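Local coordinates for putative peptide ABC-transport system periplasmic peptide-binding protein (Campylobacter jejuni, PDB 4OET) that probably binds a peptide or metal-containing ligand in the periplasm and delivers it to an ABC transporter for uptake, at residues S35-F40 and D131-G136; F79-V84 and S116-T121; S238-A243 and G479-G484; Y279-N284 and Y459-L464. One frame throughout, in Å; residues are numbered along the deposited sequence.

Contact 1. Residues S35-F40 and D131-G136; sequences SGLTRF and DALSIG
Ser35 meets Gly136 through backbone atoms: Gly136 CA lies 3.2 Å from Ser35 O in a CA-H...O contact, while the hydroxyl of Ser35 is bonded elsewhere, to Thr160 and Tyr183. Gly36 packs backbone on backbone, its CA 3.1 Å from Ile135 O, an approach made possible by the lack of a side chain. Leu37 reaches across with a methyl, CD2 standing 4.1 Å from Leu133 CD2, and the two leucines meet at an oblique angle. The partner segment here is the type I turn from Ala132 to Ile135, with which the chain leaves helix 129-132, whereas residues 38-40 form a strand paired with strand 46-48. A backbone bond joins turn and strand: Thr38 N donates to Leu133 O (3.1 Å, 154° at the hydrogen). The Thr38 hydroxyl (chi1 62°) lies between its own backbone N and carbonyl carbon, where OG1 comes within 3.3 Å of Ser134 CB and bonds to Leu130 O. The outer end of the Phe40 ring meets two side chains. CE2 touches Ser134 CB at 3.5 Å, and CE1 presents the ring edge to Asp131 OD1 at 3.5 Å, ring and carboxylate planes 82° apart. Ser134 OG, bonded to Asp131 O (2.6 Å), ties the turn back to the helix end; the same oxygen also accepts Ser134 N.

Contact 2. Residues F79-V84 and S116-T121; sequences FSADDV and SHVKIT
Val118 holds CG1 anti to its backbone N (chi1 -179°), which leaves CG2 anti to the carbonyl carbon and pointed at helix 81-92; Val84 has the same staggering, at chi1 168°. As a result a single methyl of the strand residue carries nearly all the contact. Val118 CG2 rests 3.5 Å from Ala81 CB, and it lies 4.1 Å from both Val84 CB and Val84 CG1, so that it sits against two residues one helical turn apart. The two valines approach obliquely. Ala81 CB also comes within 4.2 Å of His117 O, bringing the first turn of the helix over the start of the strand. No hydrogen bond crosses between the segments and the surface they bury is a modest 178 Å², evidence that the association is apolar and local.

The start of the helix is capped within residues 79-84. Ser80 is the N-cap, and Ser80 N donates to Asp83 OD2 (3.1 Å, 152°), the N-cap amide donating to the side chain of the third helical residue, one half of a capping box. Asp83 is held from other sides too, OD2 by Trp73 NE1 and OD1 by Lys140 N. Strand 117-122 lies between strands 62-67 and 107-112 of a four-stranded antiparallel sheet. The helix covers part of that sheet, Val84 touching Leu67 of strand 62-67 and Asp82 touching Ile112 of strand 107-112, while Val118 also packs on Val110.

Contact 3. Residues S238-A243 and G479-G484; sequences SADYRA and GHHGVG
Asp240 is the tight centre of this contact, for His480, His481 and Arg242 all bond to its carboxylate. His480 ND1 donates to Asp240 OD1 at 3.1 Å, nearly straight at 172° and in the ring plane, and His481 N donates to Asp240 OD2 at 2.9 Å and 176°. Arg242 grips the same group end-on, NH1 to OD1 at 2.7 Å and NH2 to OD2 at 2.8 Å, a two-pronged salt bridge. At each oxygen the arginine and the histidine donor arrive from opposite faces of the carboxylate plane. Four bonds thus fix both position and rotation of a buried acid. The bend of Arg242 at chi2 (-62°) folds its guanidinium back to the aspartate two residues earlier. Nearer the backbone, Asp240 CB lies 3.7 Å from Gly479 O.

The outer parts of the two imidazoles are the looser side; both histidines are partly exposed. His481 turns its ring edge to Arg242 NH2, with CD2 3.2 Å from that nitrogen, and His480 NE2 lies 3.5 Å above the centre of the His481 ring. Beyond them, His481 ND1 bonds to Glu12, and a bound glycerol beside His480 may mark a pocket. Asn31, a magnesium ligand, lies about 11 Å from Gly479, side chain to side chain.

Strand 231-246, which carries Asp240, pairs with strand 454-467, and the Ser238 hydroxyl bonds to Leu460 O there. Arg242 also touches Arg344 and Leu347 of helix 342-357, so the loop 479-484 is fastened to a sheet strand that this helix flanks.

Contact 4. Residues Y279-N284 and Y459-L464; sequences YAFVAN and YLDFAL
A short antiparallel pairing, with strand axes at 168°, adds strand 280-282 to strand 454-467 of the large mixed sheet, Phe281 facing Tyr459 as the hydrogen-bonded pair. Phe281 N donates to Tyr459 O at 2.9 Å and Tyr459 N returns the bond to Phe281 O at 2.7 Å. Ala280 and Leu460 form the adjoining non-hydrogen-bonded pair and put their side chains on the opposite face from Phe281 and Tyr459. A third bond runs from Asp461 N to Tyr279 O at 3.1 Å.

Side chains extend the grip at both ends. Ala283 CB lies 3.4 Å from Tyr459 CD2, and the Tyr459 hydroxyl bonds onward to His285 O and Glu288 N. At the other end the Tyr279 ring stands at 89° to the Asp461 carboxylate, CD1 meeting Asp461 CB at 3.6 Å, while Tyr279 OH lies 3.6 Å from Ala463 CB. Between these ends, Asp461 turns CG anti to its carbonyl carbon (chi1 -81°), which sets the carboxylate beside the Phe281 ring, OD2 3.3 Å from Phe281 CE2.

Arg235 makes a salt bridge to that oxygen and a cation-pi contact with the Tyr279 ring, thereby joining a residue of each segment. The acid is therefore probably held in its charged form, and the C-H groups of Phe281 that approach it would suit a negative neighbour.

In the fold
From the N terminus, contact 1 opens at residues 35-40 and closes at 131-136, joining strand 38-40 to the turn after helix 129-132. Within that loop contact 2 both opens and closes, joining a helix start to a strand of the four-stranded sheet. The two touch, Leu37 CD1 lying 3.7 Å from Val84 CG2. Contact 3 opens only later, at 238-243, and closes near the C terminus at 479-484; its span encloses contact 4, which binds 279-284 to 459-464. Contacts 3 and 4 reach neighbouring strands, 231-246 and 454-467, of the large sheet, their centres 8 Å apart. No pairs cross. Contacts 1 and 4 lie on opposite sides of the chain's centre.

Contact 1. Residues S35-F40 and D131-G136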
loop_
_atom_site.group_PDB
_atom_site.type_symbol
_atom_site.label_atom_id
_atom_site.label_comp_id
_atom_site.label_asym_id
_atom_site.label_seq_id
_atom_site.Cartn_x
_atom_site.Cartn_y
_atom_site.Cartn_z
ATOM N N SER A 35 -2.656 11.960 -13.949
ATOM C CA SER A 35 -3.441 10.764 -14.243
ATOM C C SER A 35 -2.582 9.805 -15.069
ATOM O O SER A 35 -1.590 10.218 -15.678
ATOM C CB SER A 35 -4.722 11.108 -15.000
ATOM O OG SER A 35 -4.442 11.912 -16.133
ATOM N N GLY A 36 -2.957 8.530 -15.070
ATOM C CA GLY A 36 -2.242 7.499 -15.802
ATOM C C GLY A 36 -3.042 6.952 -16.970
ATOM O O GLY A 36 -4.158 7.411 -17.232
ATOM N N LEU A 37 -2.479 5.972 -17.672
ATOM C CA LEU A 37 -3.196 5.319 -18.760
ATOM C C LEU A 37 -4.404 4.567 -18.240
ATOM O O LEU A 37 -5.417 4.463 -18.936
ATOM C CB LEU A 37 -2.280 4.369 -19.534
ATOM C CG LEU A 37 -1.240 4.902 -20.534
ATOM C CD1 LEU A 37 -0.615 6.208 -20.147
ATOM C CD2 LEU A 37 -0.187 3.846 -20.849
ATOM N N THR A 38 -4.299 4.055 -17.014
ATOM C CA THR A 38 -5.410 3.368 -16.372
ATOM C C THR A 38 -5.766 3.979 -15.020
ATOM O O THR A 38 -4.995 4.757 -14.452
ATOM C CB THR A 38 -5.105 1.883 -16.148
ATOM O OG1 THR A 38 -3.982 1.755 -15.264
ATOM C CG2 THR A 38 -4.814 1.196 -17.475
ATOM N N ARG A 39 -6.930 3.588 -14.510
ATOM C CA ARG A 39 -7.427 4.030 -13.214
ATOM C C ARG A 39 -8.276 2.928 -12.604
ATOM O O ARG A 39 -8.457 1.864 -13.203
ATOM C CB ARG A 39 -8.248 5.308 -13.360
ATOM C CG ARG A 39 -9.431 5.111 -14.281
ATOM C CD ARG A 39 -10.225 6.376 -14.466
ATOM N NE ARG A 39 -11.288 6.169 -15.442
ATOM C CZ ARG A 39 -12.539 5.827 -15.140
ATOM N NH1 ARG A 39 -13.431 5.663 -16.114
ATOM N NH2 ARG A 39 -12.894 5.652 -13.873
ATOM N N PHE A 40 -8.806 3.176 -11.415
ATOM C CA PHE A 40 -9.658 2.185 -10.770
ATOM C C PHE A 40 -10.929 2.841 -10.277
ATOM O O PHE A 40 -10.889 3.981 -9.795
ATOM C CB PHE A 40 -8.900 1.516 -9.623
ATOM C CG PHE A 40 -7.572 0.952 -10.044
ATOM C CD1 PHE A 40 -7.492 -0.322 -10.594
ATOM C CD2 PHE A 40 -6.413 1.719 -9.947
ATOM C CE1 PHE A 40 -6.268 -0.841 -11.007
ATOM C CE2 PHE A 40 -5.188 1.217 -10.363
ATOM C CZ PHE A 40 -5.112 -0.067 -10.893
ATOM N N ASP A 131 -2.178 -2.404 -14.285
ATOM C CA ASP A 131 -2.204 -1.748 -12.977
ATOM C C ASP A 131 -1.060 -0.759 -12.817
ATOM O O ASP A 131 -1.255 0.360 -12.346
ATOM C CB ASP A 131 -2.125 -2.774 -11.847
ATOM C CG ASP A 131 -3.464 -3.395 -11.513
ATOM O OD1 ASP A 131 -4.348 -3.468 -12.400
ATOM O OD2 ASP A 131 -3.615 -3.824 -10.345
ATOM N N ALA A 132 0.141 -1.179 -13.196
ATOM C CA ALA A 132 1.303 -0.322 -13.037
ATOM C C ALA A 132 1.196 0.890 -13.950
ATOM O O ALA A 132 1.804 1.930 -13.693
ATOM C CB ALA A 132 2.587 -1.101 -13.321
ATOM N N LEU A 133 0.390 0.761 -15.000
ATOM C CA LEU A 133 0.185 1.859 -15.932
ATOM C C LEU A 133 -0.862 2.830 -15.418
ATOM O O LEU A 133 -1.342 3.688 -16.164
ATOM C CB LEU A 133 -0.224 1.343 -17.308
ATOM C CG LEU A 133 0.890 0.621 -18.066
ATOM C CD1 LEU A 133 0.357 0.000 -19.358
ATOM C CD2 LEU A 133 2.042 1.567 -18.338
ATOM N N SER A 134 -1.229 2.685 -14.151
ATOM C CA SER A 134 -2.102 3.658 -13.510
ATOM C C SER A 134 -1.267 4.823 -12.985
ATOM O O SER A 134 -1.806 5.827 -12.502
ATOM C CB SER A 134 -2.899 3.008 -12.379
ATOM O OG SER A 134 -2.043 2.630 -11.317
ATOM N N ILE A 135 0.051 4.685 -13.100
ATOM C CA ILE A 135 0.982 5.725 -12.685
ATOM C C ILE A 135 0.827 6.963 -13.575
ATOM O O ILE A 135 0.587 6.859 -14.782
ATOM C CB ILE A 135 2.439 5.215 -12.730
ATOM C CG1 ILE A 135 3.389 6.207 -12.061
ATOM C CG2 ILE A 135 2.886 4.955 -14.167
ATOM C CD1 ILE A 135 3.207 6.305 -10.556
ATOM N N GLY A 136 0.939 8.135 -12.962
ATOM C CA GLY A 136 0.770 9.395 -13.663
ATOM C C GLY A 136 1.736 9.589 -14.810
ATOM O O GLY A 136 2.907 9.209 -14.730
#

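Contact 2. Residues F79-V84 and S116-T121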
loop_
_atom_site.group_PDB
_atom_site.type_symbol
_atom_site.label_atom_id
_atom_site.label_comp_id
_atom_site.label_asym_id
_atom_site.label_seq_id
_atom_site.Cartn_x
_atom_site.Cartn_y
_atom_site.Cartn_z
ATOM N N PHE A 79 -1.849 16.200 -24.789
ATOM C CA PHE A 79 -1.222 14.962 -24.349
ATOM C C PHE A 79 -1.176 13.995 -25.520
ATOM O O PHE A 79 -2.117 13.936 -26.316
ATOM C CB PHE A 79 -1.993 14.354 -23.180
ATOM C CG PHE A 79 -1.692 12.903 -22.938
ATOM C CD1 PHE A 79 -2.532 11.915 -23.451
ATOM C CD2 PHE A 79 -0.584 12.521 -22.197
ATOM C CE1 PHE A 79 -2.271 10.574 -23.226
ATOM C CE2 PHE A 79 -0.315 11.182 -21.967
ATOM C CZ PHE A 79 -1.162 10.205 -22.483
ATOM N N SER A 80 -0.083 13.247 -25.635
ATOM C CA SER A 80 0.094 12.361 -26.779
ATOM C C SER A 80 0.933 11.141 -26.449
ATOM O O SER A 80 1.391 10.970 -25.315
ATOM C CB SER A 80 0.749 13.121 -27.933
ATOM O OG SER A 80 1.996 13.653 -27.524
ATOM N N ALA A 81 1.140 10.305 -27.461
ATOM C CA ALA A 81 1.996 9.133 -27.337
ATOM C C ALA A 81 3.419 9.533 -26.946
ATOM O O ALA A 81 4.108 8.784 -26.257
ATOM C CB ALA A 81 2.005 8.346 -28.644
ATOM N N ASP A 82 3.836 10.723 -27.373
ATOM C CA ASP A 82 5.155 11.243 -27.036
ATOM C C ASP A 82 5.347 11.280 -25.522
ATOM O O ASP A 82 6.424 10.963 -25.014
ATOM C CB ASP A 82 5.356 12.650 -27.617
ATOM C CG ASP A 82 5.599 12.644 -29.123
ATOM O OD1 ASP A 82 5.343 11.612 -29.783
ATOM O OD2 ASP A 82 6.062 13.682 -29.646
ATOM N N ASP A 83 4.290 11.648 -24.807
ATOM C CA ASP A 83 4.352 11.727 -23.355
ATOM C C ASP A 83 4.452 10.346 -22.709
ATOM O O ASP A 83 5.181 10.165 -21.727
ATOM C CB ASP A 83 3.136 12.475 -22.807
ATOM C CG ASP A 83 3.105 13.927 -23.239
ATOM O OD1 ASP A 83 4.151 14.608 -23.128
ATOM O OD2 ASP A 83 2.032 14.386 -23.689
ATOM N N VAL A 84 3.736 9.371 -23.265
ATOM C CA VAL A 84 3.731 8.024 -22.701
ATOM C C VAL A 84 5.101 7.372 -22.817
ATOM O O VAL A 84 5.613 6.803 -21.849
ATOM C CB VAL A 84 2.688 7.130 -23.392
ATOM C CG1 VAL A 84 2.890 5.671 -22.996
ATOM C CG2 VAL A 84 1.277 7.596 -23.046
ATOM N N SER A 116 -1.766 8.647 -31.020
ATOM C CA SER A 116 -2.735 8.021 -30.122
ATOM C C SER A 116 -2.514 6.519 -30.010
ATOM O O SER A 116 -3.332 5.809 -29.427
ATOM C CB SER A 116 -4.167 8.280 -30.595
ATOM O OG SER A 116 -4.479 9.661 -30.600
ATOM N N HIS A 117 -1.408 6.032 -30.561
ATOM C CA HIS A 117 -1.139 4.601 -30.559
ATOM C C HIS A 117 0.278 4.360 -30.083
ATOM O O HIS A 117 1.244 4.788 -30.719
ATOM C CB HIS A 117 -1.322 3.983 -31.952
ATOM C CG HIS A 117 -1.182 2.487 -31.981
ATOM N ND1 HIS A 117 -1.499 1.733 -33.090
ATOM C CD2 HIS A 117 -0.790 1.606 -31.027
ATOM C CE1 HIS A 117 -1.290 0.454 -32.827
ATOM N NE2 HIS A 117 -0.856 0.349 -31.584
ATOM N N VAL A 118 0.390 3.674 -28.955
ATOM C CA VAL A 118 1.676 3.262 -28.429
ATOM C C VAL A 118 1.726 1.741 -28.439
ATOM O O VAL A 118 0.747 1.082 -28.083
ATOM C CB VAL A 118 1.910 3.782 -26.991
ATOM C CG1 VAL A 118 3.273 3.361 -26.489
ATOM C CG2 VAL A 118 1.771 5.282 -26.937
ATOM N N LYS A 119 2.851 1.184 -28.874
ATOM C CA LYS A 119 3.058 -0.256 -28.801
ATOM C C LYS A 119 4.133 -0.555 -27.777
ATOM O O LYS A 119 5.276 -0.116 -27.909
ATOM C CB LYS A 119 3.468 -0.838 -30.157
ATOM C CG LYS A 119 3.495 -2.365 -30.198
ATOM C CD LYS A 119 4.213 -2.855 -31.446
ATOM C CE LYS A 119 3.426 -3.955 -32.129
ATOM N NZ LYS A 119 3.948 -4.222 -33.503
ATOM N N ILE A 120 3.765 -1.329 -26.766
ATOM C CA ILE A 120 4.704 -1.679 -25.724
ATOM C C ILE A 120 4.973 -3.175 -25.749
ATOM O O ILE A 120 4.050 -3.990 -25.677
ATOM C CB ILE A 120 4.170 -1.241 -24.345
ATOM C CG1 ILE A 120 3.799 0.248 -24.396
ATOM C CG2 ILE A 120 5.195 -1.515 -23.265
ATOM C CD1 ILE A 120 3.099 0.764 -23.171
ATOM N N THR A 121 6.254 -3.524 -25.833
ATOM C CA THR A 121 6.681 -4.910 -25.906
ATOM C C THR A 121 7.428 -5.269 -24.628
ATOM O O THR A 121 8.236 -4.478 -24.142
ATOM C CB THR A 121 7.583 -5.143 -27.140
ATOM O OG1 THR A 121 6.853 -4.797 -28.325
ATOM C CG2 THR A 121 8.040 -6.599 -27.231
#

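Contact 3. Residues S238-A243 and G479-G484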
loop_
_atom_site.group_PDB
_atom_site.type_symbol
_atom_site.label_atom_id
_atom_site.label_comp_id
_atom_site.label_asym_id
_atom_site.label_seq_id
_atom_site.Cartn_x
_atom_site.Cartn_y
_atom_site.Cartn_z
ATOM N N SER A 238 -9.495 -1.482 3.646
ATOM C CA SER A 238 -8.190 -1.336 3.018
ATOM C C SER A 238 -7.510 -2.687 2.881
ATOM O O SER A 238 -7.883 -3.653 3.548
ATOM C CB SER A 238 -7.298 -0.383 3.816
ATOM O OG SER A 238 -6.685 -1.051 4.906
ATOM N N ALA A 239 -6.515 -2.752 2.005
ATOM C CA ALA A 239 -5.716 -3.951 1.857
ATOM C C ALA A 239 -4.492 -3.853 2.761
ATOM O O ALA A 239 -3.595 -4.692 2.710
ATOM C CB ALA A 239 -5.312 -4.144 0.410
ATOM N N ASP A 240 -4.451 -2.797 3.565
ATOM C CA ASP A 240 -3.332 -2.552 4.466
ATOM C C ASP A 240 -3.444 -3.469 5.692
ATOM O O ASP A 240 -4.434 -3.410 6.421
ATOM C CB ASP A 240 -3.324 -1.077 4.884
ATOM C CG ASP A 240 -2.059 -0.673 5.602
ATOM O OD1 ASP A 240 -1.012 -1.375 5.469
ATOM O OD2 ASP A 240 -2.115 0.369 6.300
ATOM N N TYR A 241 -2.446 -4.327 5.902
ATOM C CA TYR A 241 -2.451 -5.219 7.061
ATOM C C TYR A 241 -1.173 -5.090 7.877
ATOM O O TYR A 241 -0.118 -4.689 7.358
ATOM C CB TYR A 241 -2.647 -6.688 6.650
ATOM C CG TYR A 241 -1.500 -7.311 5.882
ATOM C CD1 TYR A 241 -0.385 -7.835 6.539
ATOM C CD2 TYR A 241 -1.540 -7.394 4.497
ATOM C CE1 TYR A 241 0.662 -8.409 5.827
ATOM C CE2 TYR A 241 -0.504 -7.969 3.780
ATOM C CZ TYR A 241 0.587 -8.475 4.443
ATOM O OH TYR A 241 1.608 -9.043 3.710
ATOM N N ARG A 242 -1.277 -5.416 9.162
ATOM C CA ARG A 242 -0.108 -5.439 10.033
ATOM C C ARG A 242 0.283 -6.877 10.314
ATOM O O ARG A 242 -0.574 -7.759 10.399
ATOM C CB ARG A 242 -0.389 -4.696 11.340
ATOM C CG ARG A 242 -0.643 -3.210 11.155
ATOM C CD ARG A 242 0.577 -2.522 10.569
ATOM N NE ARG A 242 0.253 -1.168 10.126
ATOM C CZ ARG A 242 -0.180 -0.880 8.904
ATOM N NH1 ARG A 242 -0.325 -1.853 8.012
ATOM N NH2 ARG A 242 -0.458 0.373 8.571
ATOM N N ALA A 243 1.579 -7.110 10.466
ATOM C CA ALA A 243 2.070 -8.450 10.723
ATOM C C ALA A 243 3.371 -8.406 11.488
ATOM O O ALA A 243 4.107 -7.411 11.425
ATOM C CB ALA A 243 2.269 -9.204 9.406
ATOM N N GLY A 479 -5.268 1.825 0.306
ATOM C CA GLY A 479 -3.938 1.281 0.480
ATOM C C GLY A 479 -3.369 1.574 1.854
ATOM O O GLY A 479 -4.110 1.874 2.794
ATOM N N HIS A 480 -2.043 1.503 1.952
ATOM C CA HIS A 480 -1.300 1.778 3.186
ATOM C C HIS A 480 -1.718 3.088 3.848
ATOM O O HIS A 480 -1.698 4.140 3.216
ATOM C CB HIS A 480 0.199 1.802 2.883
ATOM C CG HIS A 480 1.069 1.901 4.096
ATOM N ND1 HIS A 480 1.027 0.977 5.123
ATOM C CD2 HIS A 480 2.033 2.791 4.430
ATOM C CE1 HIS A 480 1.912 1.310 6.044
ATOM N NE2 HIS A 480 2.535 2.409 5.650
ATOM N N HIS A 481 -2.136 2.998 5.109
ATOM C CA HIS A 481 -2.555 4.159 5.896
ATOM C C HIS A 481 -3.763 4.880 5.288
ATOM O O HIS A 481 -4.009 6.059 5.570
ATOM C CB HIS A 481 -1.382 5.129 6.075
ATOM C CG HIS A 481 -0.362 4.653 7.058
ATOM N ND1 HIS A 481 0.748 5.398 7.406
ATOM C CD2 HIS A 481 -0.287 3.512 7.785
ATOM C CE1 HIS A 481 1.460 4.735 8.293
ATOM N NE2 HIS A 481 0.855 3.586 8.544
ATOM N N GLY A 482 -4.515 4.161 4.459
ATOM C CA GLY A 482 -5.737 4.686 3.880
ATOM C C GLY A 482 -5.530 5.583 2.677
ATOM O O GLY A 482 -6.431 6.346 2.311
ATOM N N VAL A 483 -4.361 5.484 2.049
ATOM C CA VAL A 483 -4.093 6.262 0.844
ATOM C C VAL A 483 -5.049 5.824 -0.257
ATOM O O VAL A 483 -5.390 4.643 -0.361
ATOM C CB VAL A 483 -2.640 6.101 0.341
ATOM C CG1 VAL A 483 -1.666 6.777 1.296
ATOM C CG2 VAL A 483 -2.292 4.630 0.166
ATOM N N GLY A 484 -5.503 6.787 -1.056
ATOM C CA GLY A 484 -6.508 6.538 -2.071
ATOM C C GLY A 484 -7.910 6.925 -1.636
ATOM O O GLY A 484 -8.864 6.714 -2.381
#

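Contact 4. Residues Y279-N284 and Y459-L464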
loop_
_atom_site.group_PDB
_atom_site.type_symbol
_atom_site.label_atom_id
_atom_site.label_comp_id
_atom_site.label_asym_id
_atom_site.label_seq_id
_atom_site.Cartn_x
_atom_site.Cartn_y
_atom_site.Cartn_z
ATOM N N TYR A 279 -12.598 -1.981 14.260
ATOM C CA TYR A 279 -12.420 -1.223 13.022
ATOM C C TYR A 279 -11.319 -1.847 12.176
ATOM O O TYR A 279 -10.435 -1.160 11.662
ATOM C CB TYR A 279 -12.087 0.240 13.323
ATOM C CG TYR A 279 -12.961 1.227 12.579
ATOM C CD1 TYR A 279 -12.535 1.796 11.393
ATOM C CD2 TYR A 279 -14.217 1.578 13.060
ATOM C CE1 TYR A 279 -13.323 2.695 10.706
ATOM C CE2 TYR A 279 -15.021 2.482 12.374
ATOM C CZ TYR A 279 -14.562 3.034 11.196
ATOM O OH TYR A 279 -15.333 3.930 10.493
ATOM N N ALA A 280 -11.388 -3.166 12.049
ATOM C CA ALA A 280 -10.338 -3.961 11.428
ATOM C C ALA A 280 -10.795 -5.408 11.396
ATOM O O ALA A 280 -11.830 -5.756 11.981
ATOM C CB ALA A 280 -9.012 -3.826 12.191
ATOM N N PHE A 281 -10.013 -6.258 10.743
ATOM C CA PHE A 281 -10.350 -7.672 10.684
ATOM C C PHE A 281 -9.112 -8.495 10.926
ATOM O O PHE A 281 -8.007 -8.059 10.597
ATOM C CB PHE A 281 -10.946 -8.043 9.325
ATOM C CG PHE A 281 -12.110 -7.203 8.929
ATOM C CD1 PHE A 281 -13.401 -7.633 9.189
ATOM C CD2 PHE A 281 -11.922 -5.977 8.297
ATOM C CE1 PHE A 281 -14.488 -6.863 8.823
ATOM C CE2 PHE A 281 -13.003 -5.194 7.928
ATOM C CZ PHE A 281 -14.291 -5.634 8.193
ATOM N N VAL A 282 -9.306 -9.693 11.473
ATOM C CA VAL A 282 -8.203 -10.612 11.703
ATOM C C VAL A 282 -7.619 -10.972 10.353
ATOM O O VAL A 282 -8.360 -11.252 9.413
ATOM C CB VAL A 282 -8.660 -11.894 12.432
ATOM C CG1 VAL A 282 -7.559 -12.960 12.412
ATOM C CG2 VAL A 282 -9.086 -11.575 13.865
ATOM N N ALA A 283 -6.297 -10.905 10.237
ATOM C CA ALA A 283 -5.613 -11.259 8.993
ATOM C C ALA A 283 -5.044 -12.668 9.076
ATOM O O ALA A 283 -4.612 -13.100 10.151
ATOM C CB ALA A 283 -4.498 -10.255 8.678
ATOM N N ASN A 284 -5.063 -13.392 7.958
ATOM C CA ASN A 284 -4.413 -14.704 7.897
ATOM C C ASN A 284 -3.402 -14.803 6.758
ATOM O O ASN A 284 -2.458 -15.588 6.825
ATOM C CB ASN A 284 -5.450 -15.811 7.749
ATOM C CG ASN A 284 -6.382 -15.890 8.940
ATOM O OD1 ASN A 284 -5.996 -16.345 10.019
ATOM N ND2 ASN A 284 -7.616 -15.444 8.748
ATOM N N TYR A 459 -6.100 -6.745 9.134
ATOM C CA TYR A 459 -6.343 -5.798 8.040
ATOM C C TYR A 459 -7.020 -4.567 8.632
ATOM O O TYR A 459 -7.898 -4.694 9.482
ATOM C CB TYR A 459 -7.220 -6.408 6.943
ATOM C CG TYR A 459 -6.479 -7.262 5.943
ATOM C CD1 TYR A 459 -6.137 -6.764 4.692
ATOM C CD2 TYR A 459 -6.149 -8.573 6.238
ATOM C CE1 TYR A 459 -5.466 -7.547 3.769
ATOM C CE2 TYR A 459 -5.478 -9.366 5.326
ATOM C CZ TYR A 459 -5.140 -8.849 4.094
ATOM O OH TYR A 459 -4.478 -9.636 3.185
ATOM N N LEU A 460 -6.611 -3.386 8.187
ATOM C CA LEU A 460 -7.091 -2.132 8.772
ATOM C C LEU A 460 -8.286 -1.529 8.017
ATOM O O LEU A 460 -8.338 -1.565 6.785
ATOM C CB LEU A 460 -5.936 -1.126 8.814
ATOM C CG LEU A 460 -5.071 -1.031 10.076
ATOM C CD1 LEU A 460 -5.115 -2.306 10.901
ATOM C CD2 LEU A 460 -3.638 -0.646 9.722
ATOM N N ASP A 461 -9.268 -1.023 8.756
ATOM C CA ASP A 461 -10.251 -0.115 8.170
ATOM C C ASP A 461 -9.887 1.308 8.544
ATOM O O ASP A 461 -9.278 1.546 9.590
ATOM C CB ASP A 461 -11.683 -0.400 8.633
ATOM C CG ASP A 461 -12.329 -1.545 7.885
ATOM O OD1 ASP A 461 -11.739 -2.022 6.892
ATOM O OD2 ASP A 461 -13.463 -1.924 8.260
ATOM N N PHE A 462 -10.248 2.253 7.686
ATOM C CA PHE A 462 -9.961 3.650 7.963
ATOM C C PHE A 462 -11.251 4.455 7.957
ATOM O O PHE A 462 -12.197 4.118 7.238
ATOM C CB PHE A 462 -8.959 4.195 6.956
ATOM C CG PHE A 462 -7.610 3.517 7.028
ATOM C CD1 PHE A 462 -7.296 2.470 6.167
ATOM C CD2 PHE A 462 -6.661 3.928 7.955
ATOM C CE1 PHE A 462 -6.053 1.848 6.223
ATOM C CE2 PHE A 462 -5.420 3.308 8.027
ATOM C CZ PHE A 462 -5.113 2.265 7.155
ATOM N N ALA A 463 -11.304 5.487 8.792
ATOM C CA ALA A 463 -12.506 6.294 8.918
ATOM C C ALA A 463 -12.338 7.625 8.204
ATOM O O ALA A 463 -11.611 8.504 8.670
ATOM C CB ALA A 463 -12.839 6.521 10.377
ATOM N N LEU A 464 -12.993 7.765 7.058
ATOM C CA LEU A 464 -13.054 9.059 6.399
ATOM C C LEU A 464 -14.159 9.832 7.067
ATOM O O LEU A 464 -15.338 9.506 6.912
ATOM C CB LEU A 464 -13.316 8.922 4.899
ATOM C CG LEU A 464 -13.556 10.215 4.108
ATOM C CD1 LEU A 464 -12.535 11.286 4.464
ATOM C CD2 LEU A 464 -13.564 9.954 2.591
#